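Local coordinates for uncharacterized protein (Legionella longbeachae NSW150, PDB 4JZA), which probably acts as a phosphoinositide phosphatase that removes the 3-phosphate from phosphatidylinositol 3-phosphate, a lipid that marks membranes of the host cell, at residues L149-G154 with A597-S602; D565-Y570 with I590-L595. All coordinates share one frame; numbering follows the deposited sequence.

Contact 1: L149-G154 with A597-S602; sequences LPMQLG and ADLYMS
L149 points toward helix 597-602 and brings a single methyl, CD2, up to its backbone. CG lies anti to the backbone N (chi1 -153°), which carries that methyl to 3.8 Å from D598 O and 4.2 Å from S602 CB. D598 and S602 sit four residues apart in the chain, on the same side of the helix, so the methyl meets two successive levels of it. Two residues further along, selenomethionine M151 reaches the same helix. CG stands beside the backbone N (chi1 -88°), the chain runs extended beyond CG, and its terminal CE rests 3.9 Å from D598 CB, the two side chains crossing obliquely. The same CE is 4.0 Å from D598 OD2 and 4.4 Å from L599 CD2, so it meets the base and one oxygen of the carboxylate as well as a leucine branch. L149 lies near the end of strand 144-150, and M151, still extended in the loop beyond it, points to the same side. The strand runs in the mixed sheet between 5-10 and 159-166, and backbone bonds pair L149 with V160 and M151 with D158 in a beta hairpin whose one face receives helix 587-602. D598 meets 149-154 through its backbone O, CB and OD2, while OD1 forms a salt bridge with R637 of helix 628-637. At the end of the segment, S602 OG donates to L599 O, in the carbonyl plane and on a lone pair (C=O...donor angle 141°); the same oxygen also accepts from S602 N. S602 OG also bonds Q162 NE2 of strand 159-166, and S602 O accepts from R8 NH2 of strand 5-10.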
ATOM      1  N   LEU A 149      29.663   5.431   7.962  1.00 50.26           N
ATOM      2  CA  LEU A 149      30.084   4.874   9.230  1.00 53.58           C
ATOM      3  C   LEU A 149      31.600   4.917   9.332  1.00 53.52           C
ATOM      4  O   LEU A 149      32.289   4.521   8.395  1.00 50.93           O
ATOM      5  CB  LEU A 149      29.611   3.430   9.328  1.00 56.31           C
ATOM      6  CG  LEU A 149      29.363   2.844  10.708  1.00 57.03           C
ATOM      7  CD1 LEU A 149      28.568   3.812  11.552  1.00 60.38           C
ATOM      8  CD2 LEU A 149      28.623   1.531  10.568  1.00 60.91           C
ATOM      9  N   PRO A 150      32.123   5.427  10.534  1.00 54.51           N
ATOM     10  CA  PRO A 150      33.591   5.362  10.600  1.00 55.73           C
ATOM     11  C   PRO A 150      34.088   3.978  10.996  1.00 56.28           C
ATOM     12  O   PRO A 150      33.653   3.427  11.991  1.00 53.54           O
ATOM     13  CB  PRO A 150      33.930   6.361  11.691  1.00 56.00           C
ATOM     14  CG  PRO A 150      32.882   6.120  12.691  1.00 57.60           C
ATOM     15  CD  PRO A 150      31.651   6.086  11.851  1.00 55.25           C
HETATM   16  N   MSE A 151      34.985   3.423  10.194  1.00 62.45           N
HETATM   17  CA  MSE A 151      35.622   2.165  10.487  1.00 67.02           C
HETATM   18  C   MSE A 151      36.943   2.177   9.806  1.00 65.22           C
HETATM   19  O   MSE A 151      37.017   2.760   8.721  1.00 70.25           O
HETATM   20  CB  MSE A 151      34.835   1.107   9.756  1.00 70.85           C
HETATM   21  CG  MSE A 151      33.673   0.582  10.563  1.00 78.30           C
HETATM   22 SE   MSE A 151      33.207  -1.101   9.685  0.93 96.68          SE
HETATM   23  CE  MSE A 151      31.293  -1.095  10.105  1.00 84.73           C
ATOM     24  N   GLN A 152      37.963   1.520  10.342  1.00 71.44           N
ATOM     25  CA  GLN A 152      39.224   1.415   9.620  1.00 77.39           C
ATOM     26  C   GLN A 152      39.520  -0.031   9.294  1.00 74.22           C
ATOM     27  O   GLN A 152      39.630  -0.853  10.189  1.00 79.50           O
ATOM     28  CB  GLN A 152      40.366   1.970  10.463  1.00 88.49           C
ATOM     29  CG  GLN A 152      40.089   3.317  11.104  1.00 96.16           C
ATOM     30  CD  GLN A 152      41.339   3.939  11.690  1.00101.62           C
ATOM     31  OE1 GLN A 152      42.366   3.278  11.826  1.00105.57           O
ATOM     32  NE2 GLN A 152      41.259   5.215  12.034  1.00102.20           N
ATOM     33  N   LEU A 153      39.663  -0.349   8.017  1.00 75.89           N
ATOM     34  CA  LEU A 153      40.007  -1.711   7.635  1.00 86.07           C
ATOM     35  C   LEU A 153      41.345  -1.792   6.925  1.00 93.35           C
ATOM     36  O   LEU A 153      41.949  -2.854   6.818  1.00 98.27           O
ATOM     37  CB  LEU A 153      38.910  -2.293   6.753  1.00 90.38           C
ATOM     38  CG  LEU A 153      37.511  -1.742   7.010  1.00 85.10           C
ATOM     39  CD1 LEU A 153      36.680  -1.858   5.749  1.00 86.17           C
ATOM     40  CD2 LEU A 153      36.844  -2.474   8.161  1.00 83.96           C
ATOM     41  N   GLY A 154      41.795  -0.649   6.435  1.00101.26           N
ATOM     42  CA  GLY A 154      43.003  -0.549   5.648  1.00104.40           C
ATOM     43  C   GLY A 154      43.465   0.883   5.742  1.00109.43           C
ATOM     44  O   GLY A 154      42.741   1.730   6.250  1.00106.73           O
ATOM     45  N   ALA A 597      26.332  -6.328  13.434  1.00 38.83           N
ATOM     46  CA  ALA A 597      25.615  -5.506  14.388  1.00 37.87           C
ATOM     47  C   ALA A 597      25.827  -4.030  14.038  1.00 39.09           C
ATOM     48  O   ALA A 597      24.883  -3.243  14.030  1.00 39.38           O
ATOM     49  CB  ALA A 597      26.059  -5.819  15.823  1.00 37.30           C
ATOM     50  N   ASP A 598      27.046  -3.651  13.688  1.00 43.50           N
ATOM     51  CA  ASP A 598      27.313  -2.241  13.308  1.00 48.63           C
ATOM     52  C   ASP A 598      26.492  -1.776  12.132  1.00 45.95           C
ATOM     53  O   ASP A 598      25.984  -0.641  12.135  1.00 45.46           O
ATOM     54  CB  ASP A 598      28.787  -2.025  12.942  1.00 50.65           C
ATOM     55  CG  ASP A 598      29.665  -1.870  14.151  1.00 52.18           C
ATOM     56  OD1 ASP A 598      29.133  -1.703  15.259  1.00 48.43           O
ATOM     57  OD2 ASP A 598      30.899  -1.923  13.980  1.00 58.79           O
ATOM     58  N   LEU A 599      26.411  -2.641  11.116  1.00 43.16           N
ATOM     59  CA  LEU A 599      25.700  -2.304   9.901  1.00 42.93           C
ATOM     60  C   LEU A 599      24.211  -2.212  10.187  1.00 42.08           C
ATOM     61  O   LEU A 599      23.582  -1.238   9.822  1.00 42.56           O
ATOM     62  CB  LEU A 599      26.004  -3.298   8.789  1.00 43.10           C
ATOM     63  CG  LEU A 599      27.432  -3.181   8.193  1.00 45.51           C
ATOM     64  CD1 LEU A 599      27.605  -4.211   7.112  1.00 45.26           C
ATOM     65  CD2 LEU A 599      27.748  -1.842   7.576  1.00 45.75           C
ATOM     66  N   TYR A 600      23.683  -3.208  10.892  1.00 41.72           N
ATOM     67  CA  TYR A 600      22.288  -3.249  11.248  1.00 38.42           C
ATOM     68  C   TYR A 600      21.962  -2.005  12.035  1.00 38.79           C
ATOM     69  O   TYR A 600      21.016  -1.316  11.725  1.00 40.18           O
ATOM     70  CB  TYR A 600      21.955  -4.537  12.015  1.00 38.18           C
ATOM     71  CG  TYR A 600      20.482  -4.678  12.332  1.00 36.80           C
ATOM     72  CD1 TYR A 600      19.915  -3.981  13.388  1.00 36.44           C
ATOM     73  CD2 TYR A 600      19.663  -5.500  11.562  1.00 36.46           C
ATOM     74  CE1 TYR A 600      18.587  -4.086  13.675  1.00 36.57           C
ATOM     75  CE2 TYR A 600      18.321  -5.597  11.814  1.00 36.42           C
ATOM     76  CZ  TYR A 600      17.790  -4.887  12.878  1.00 38.68           C
ATOM     77  OH  TYR A 600      16.444  -4.973  13.144  1.00 40.58           O
HETATM   78  N   MSE A 601      22.776  -1.673  13.025  1.00 39.93           N
HETATM   79  CA  MSE A 601      22.480  -0.484  13.851  1.00 40.37           C
HETATM   80  C   MSE A 601      22.735   0.856  13.195  1.00 38.07           C
HETATM   81  O   MSE A 601      22.327   1.846  13.702  1.00 37.20           O
HETATM   82  CB  MSE A 601      23.270  -0.548  15.129  1.00 44.53           C
HETATM   83  CG  MSE A 601      22.757  -1.726  15.975  1.00 50.99           C
HETATM   84 SE   MSE A 601      23.795  -2.053  17.618  0.96 58.43          SE
HETATM   85  CE  MSE A 601      23.556  -0.267  18.400  1.00 54.04           C
ATOM     86  N   SER A 602      23.421   0.915  12.066  1.00 39.50           N
ATOM     87  CA  SER A 602      23.538   2.172  11.349  1.00 40.03           C
ATOM     88  C   SER A 602      22.149   2.594  10.917  1.00 40.77           C
ATOM     89  O   SER A 602      21.844   3.814  10.763  1.00 38.03           O
ATOM     90  CB  SER A 602      24.443   2.027  10.131  1.00 40.30           C
ATOM     91  OG  SER A 602      23.895   1.140   9.178  1.00 42.17           O
TER

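Contact 2: D565-Y570 with I590-L595; sequences DAMILY and IRFVSL
F592 brings CE1 up to helix 565-570, 3.6 Å from A566 CB and 3.7 Å from M567 CG. Its CG is anti to the backbone N (chi1 180°), which swings the ring across to helix 565-570 although the side chain does not leave the backbone in that direction. M567 N lies in the ring plane at the edge, and Y570 CD2 also approaches the edge, while the side chains of Y570 and F592 cross at about a right angle. Y570, with CG likewise anti to the backbone N, turns CD2 and CE2 toward the start of the other segment: CD2 is 3.9 Å from F592 CB and CE2 4.1 Å from R591 CB. One turn on, L595 points into the interface, with CD1 3.8 Å from Y570 CB and CD2 4.0 Å from L569 CB. The short segments of the two helices cross at 127°, with axes 9.3 Å apart; the closest backbone approach is at small A566 and L595, whose CB atoms are 4.2 Å apart. H563 adds an edge-to-face contact to F592, and Y574 one to Y570. R591 touches Y570 through its aliphatic base, while its guanidinium forms a salt bridge with E587. The side chains meet through carbon, with some backbone N and O atoms at van der Waals distance and no hydrogen bond between the segments, so buried apolar packing holds the helices together.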
ATOM      1  N   ASP A 565      27.300  -7.231   2.858  1.00 43.10           N
ATOM      2  CA  ASP A 565      28.224  -6.132   3.190  1.00 45.34           C
ATOM      3  C   ASP A 565      29.222  -6.547   4.310  1.00 46.01           C
ATOM      4  O   ASP A 565      30.418  -6.308   4.220  1.00 49.02           O
ATOM      5  CB  ASP A 565      27.475  -4.855   3.605  1.00 45.29           C
ATOM      6  CG  ASP A 565      26.880  -4.087   2.414  1.00 47.83           C
ATOM      7  OD1 ASP A 565      27.370  -4.298   1.263  1.00 51.89           O
ATOM      8  OD2 ASP A 565      25.936  -3.249   2.636  1.00 43.55           O
ATOM      9  N   ALA A 566      28.732  -7.173   5.361  1.00 45.64           N
ATOM     10  CA  ALA A 566      29.597  -7.517   6.466  1.00 45.79           C
ATOM     11  C   ALA A 566      30.697  -8.498   6.056  1.00 47.81           C
ATOM     12  O   ALA A 566      31.797  -8.433   6.585  1.00 48.05           O
ATOM     13  CB  ALA A 566      28.787  -8.114   7.601  1.00 46.46           C
HETATM   14  N   MSE A 567      30.407  -9.433   5.156  1.00 47.19           N
HETATM   15  CA  MSE A 567      31.423 -10.385   4.704  1.00 45.48           C
HETATM   16  C   MSE A 567      32.498  -9.643   3.931  1.00 47.00           C
HETATM   17  O   MSE A 567      33.697  -9.887   4.105  1.00 47.11           O
HETATM   18  CB  MSE A 567      30.782 -11.470   3.865  1.00 44.08           C
HETATM   19  CG  MSE A 567      29.989 -12.394   4.779  1.00 47.27           C
HETATM   20 SE   MSE A 567      29.252 -13.889   3.737  0.94 54.47          SE
HETATM   21  CE  MSE A 567      30.967 -14.803   3.397  1.00 55.23           C
ATOM     22  N   ILE A 568      32.080  -8.721   3.074  1.00 47.81           N
ATOM     23  CA  ILE A 568      33.009  -7.903   2.301  1.00 46.87           C
ATOM     24  C   ILE A 568      33.860  -7.062   3.271  1.00 49.21           C
ATOM     25  O   ILE A 568      35.059  -7.020   3.125  1.00 47.62           O
ATOM     26  CB  ILE A 568      32.250  -7.058   1.238  1.00 47.90           C
ATOM     27  CG1 ILE A 568      31.674  -7.989   0.171  1.00 48.08           C
ATOM     28  CG2 ILE A 568      33.129  -6.008   0.562  1.00 45.87           C
ATOM     29  CD1 ILE A 568      30.616  -7.319  -0.669  1.00 47.35           C
ATOM     30  N   LEU A 569      33.265  -6.430   4.278  1.00 48.04           N
ATOM     31  CA  LEU A 569      34.060  -5.667   5.227  1.00 47.14           C
ATOM     32  C   LEU A 569      35.025  -6.537   6.027  1.00 48.08           C
ATOM     33  O   LEU A 569      36.144  -6.112   6.347  1.00 48.63           O
ATOM     34  CB  LEU A 569      33.168  -4.888   6.193  1.00 47.27           C
ATOM     35  CG  LEU A 569      32.376  -3.814   5.456  1.00 49.11           C
ATOM     36  CD1 LEU A 569      31.415  -3.142   6.403  1.00 46.04           C
ATOM     37  CD2 LEU A 569      33.277  -2.775   4.787  1.00 51.26           C
ATOM     38  N   TYR A 570      34.599  -7.743   6.355  1.00 48.19           N
ATOM     39  CA  TYR A 570      35.429  -8.698   7.088  1.00 51.68           C
ATOM     40  C   TYR A 570      36.675  -9.091   6.239  1.00 55.25           C
ATOM     41  O   TYR A 570      37.818  -8.976   6.689  1.00 55.53           O
ATOM     42  CB  TYR A 570      34.569  -9.929   7.478  1.00 51.99           C
ATOM     43  CG  TYR A 570      35.251 -10.939   8.351  1.00 54.89           C
ATOM     44  CD1 TYR A 570      36.198 -11.824   7.821  1.00 54.14           C
ATOM     45  CD2 TYR A 570      34.976 -11.019   9.720  1.00 54.45           C
ATOM     46  CE1 TYR A 570      36.842 -12.729   8.631  1.00 53.67           C
ATOM     47  CE2 TYR A 570      35.645 -11.931  10.530  1.00 54.22           C
ATOM     48  CZ  TYR A 570      36.573 -12.772   9.977  1.00 50.85           C
ATOM     49  OH  TYR A 570      37.216 -13.691  10.744  1.00 52.08           O
ATOM     50  N   ILE A 590      33.197 -13.412  16.575  1.00 59.80           N
ATOM     51  CA  ILE A 590      32.904 -12.223  17.361  1.00 59.26           C
ATOM     52  C   ILE A 590      33.095 -11.016  16.502  1.00 55.44           C
ATOM     53  O   ILE A 590      32.326 -10.061  16.591  1.00 62.97           O
ATOM     54  CB  ILE A 590      33.769 -12.129  18.652  1.00 61.42           C
ATOM     55  CG1 ILE A 590      33.131 -12.925  19.799  1.00 64.24           C
ATOM     56  CG2 ILE A 590      33.915 -10.701  19.175  1.00 58.85           C
ATOM     57  CD1 ILE A 590      34.152 -13.306  20.864  1.00 70.12           C
ATOM     58  N   ARG A 591      34.102 -11.066  15.661  1.00 57.20           N
ATOM     59  CA  ARG A 591      34.436  -9.931  14.806  1.00 60.13           C
ATOM     60  C   ARG A 591      33.520  -9.693  13.634  1.00 56.24           C
ATOM     61  O   ARG A 591      33.419  -8.568  13.113  1.00 53.41           O
ATOM     62  CB  ARG A 591      35.802 -10.142  14.254  1.00 63.69           C
ATOM     63  CG  ARG A 591      36.852  -9.827  15.274  1.00 71.45           C
ATOM     64  CD  ARG A 591      38.123 -10.390  14.724  1.00 77.37           C
ATOM     65  NE  ARG A 591      39.288  -9.871  15.394  1.00 86.63           N
ATOM     66  CZ  ARG A 591      40.513 -10.268  15.100  1.00 91.47           C
ATOM     67  NH1 ARG A 591      40.713 -11.193  14.153  1.00 85.62           N
ATOM     68  NH2 ARG A 591      41.534  -9.742  15.757  1.00 99.28           N
ATOM     69  N   PHE A 592      32.921 -10.787  13.194  1.00 52.36           N
ATOM     70  CA  PHE A 592      31.931 -10.742  12.165  1.00 51.53           C
ATOM     71  C   PHE A 592      30.635 -10.189  12.765  1.00 50.20           C
ATOM     72  O   PHE A 592      30.020  -9.260  12.222  1.00 49.63           O
ATOM     73  CB  PHE A 592      31.743 -12.150  11.560  1.00 51.26           C
ATOM     74  CG  PHE A 592      30.708 -12.198  10.472  1.00 48.54           C
ATOM     75  CD1 PHE A 592      30.893 -11.467   9.327  1.00 44.91           C
ATOM     76  CD2 PHE A 592      29.532 -12.936  10.619  1.00 47.02           C
ATOM     77  CE1 PHE A 592      29.951 -11.476   8.323  1.00 46.15           C
ATOM     78  CE2 PHE A 592      28.584 -12.950   9.608  1.00 46.48           C
ATOM     79  CZ  PHE A 592      28.802 -12.225   8.450  1.00 44.97           C
ATOM     80  N   VAL A 593      30.253 -10.741  13.910  1.00 46.42           N
ATOM     81  CA  VAL A 593      29.077 -10.294  14.612  1.00 45.90           C
ATOM     82  C   VAL A 593      29.158  -8.799  14.863  1.00 45.58           C
ATOM     83  O   VAL A 593      28.158  -8.077  14.750  1.00 44.61           O
ATOM     84  CB  VAL A 593      28.860 -11.087  15.913  1.00 48.31           C
ATOM     85  CG1 VAL A 593      27.710 -10.532  16.759  1.00 48.27           C
ATOM     86  CG2 VAL A 593      28.531 -12.541  15.582  1.00 51.92           C
ATOM     87  N   SER A 594      30.340  -8.315  15.186  1.00 44.56           N
ATOM     88  CA  SER A 594      30.484  -6.887  15.419  1.00 46.39           C
ATOM     89  C   SER A 594      30.153  -6.041  14.170  1.00 44.36           C
ATOM     90  O   SER A 594      29.475  -5.007  14.261  1.00 41.65           O
ATOM     91  CB  SER A 594      31.891  -6.564  15.903  1.00 47.40           C
ATOM     92  OG  SER A 594      31.884  -5.296  16.537  1.00 49.50           O
ATOM     93  N   LEU A 595      30.637  -6.506  13.021  1.00 43.42           N
ATOM     94  CA  LEU A 595      30.375  -5.857  11.754  1.00 45.36           C
ATOM     95  C   LEU A 595      28.907  -5.926  11.416  1.00 44.98           C
ATOM     96  O   LEU A 595      28.333  -4.897  11.078  1.00 46.59           O
ATOM     97  CB  LEU A 595      31.182  -6.482  10.616  1.00 47.24           C
ATOM     98  CG  LEU A 595      32.676  -6.157  10.704  1.00 49.40           C
ATOM     99  CD1 LEU A 595      33.490  -7.195   9.937  1.00 48.99           C
ATOM    100  CD2 LEU A 595      32.961  -4.737  10.231  1.00 48.11           C
TER

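Contacts 1 and 2 lie about 9 Å apart between their centres and share helix 587-602, whose 590-595 part crosses helix 556-574 and whose 597-602 part meets 149-154 while L599 still touches D565 and A566 of the other helix. Along the chain the order is 149-154, 565-570, 590-595, 597-602: contact 2 joins near neighbours with 19 residues between them, whereas contact 1 brings together parts separated by 442 residues, an interval that includes the phosphoinositide phosphatase insertion domain. M151 SE lies 3.7 Å from L595 CD2, and L153 CD1 3.7 Å from L569 CD2. The helix pair thus lies against strands 144-150, 159-166 and 352-359, interior to the mixed sheet, linking distant parts of the sequence.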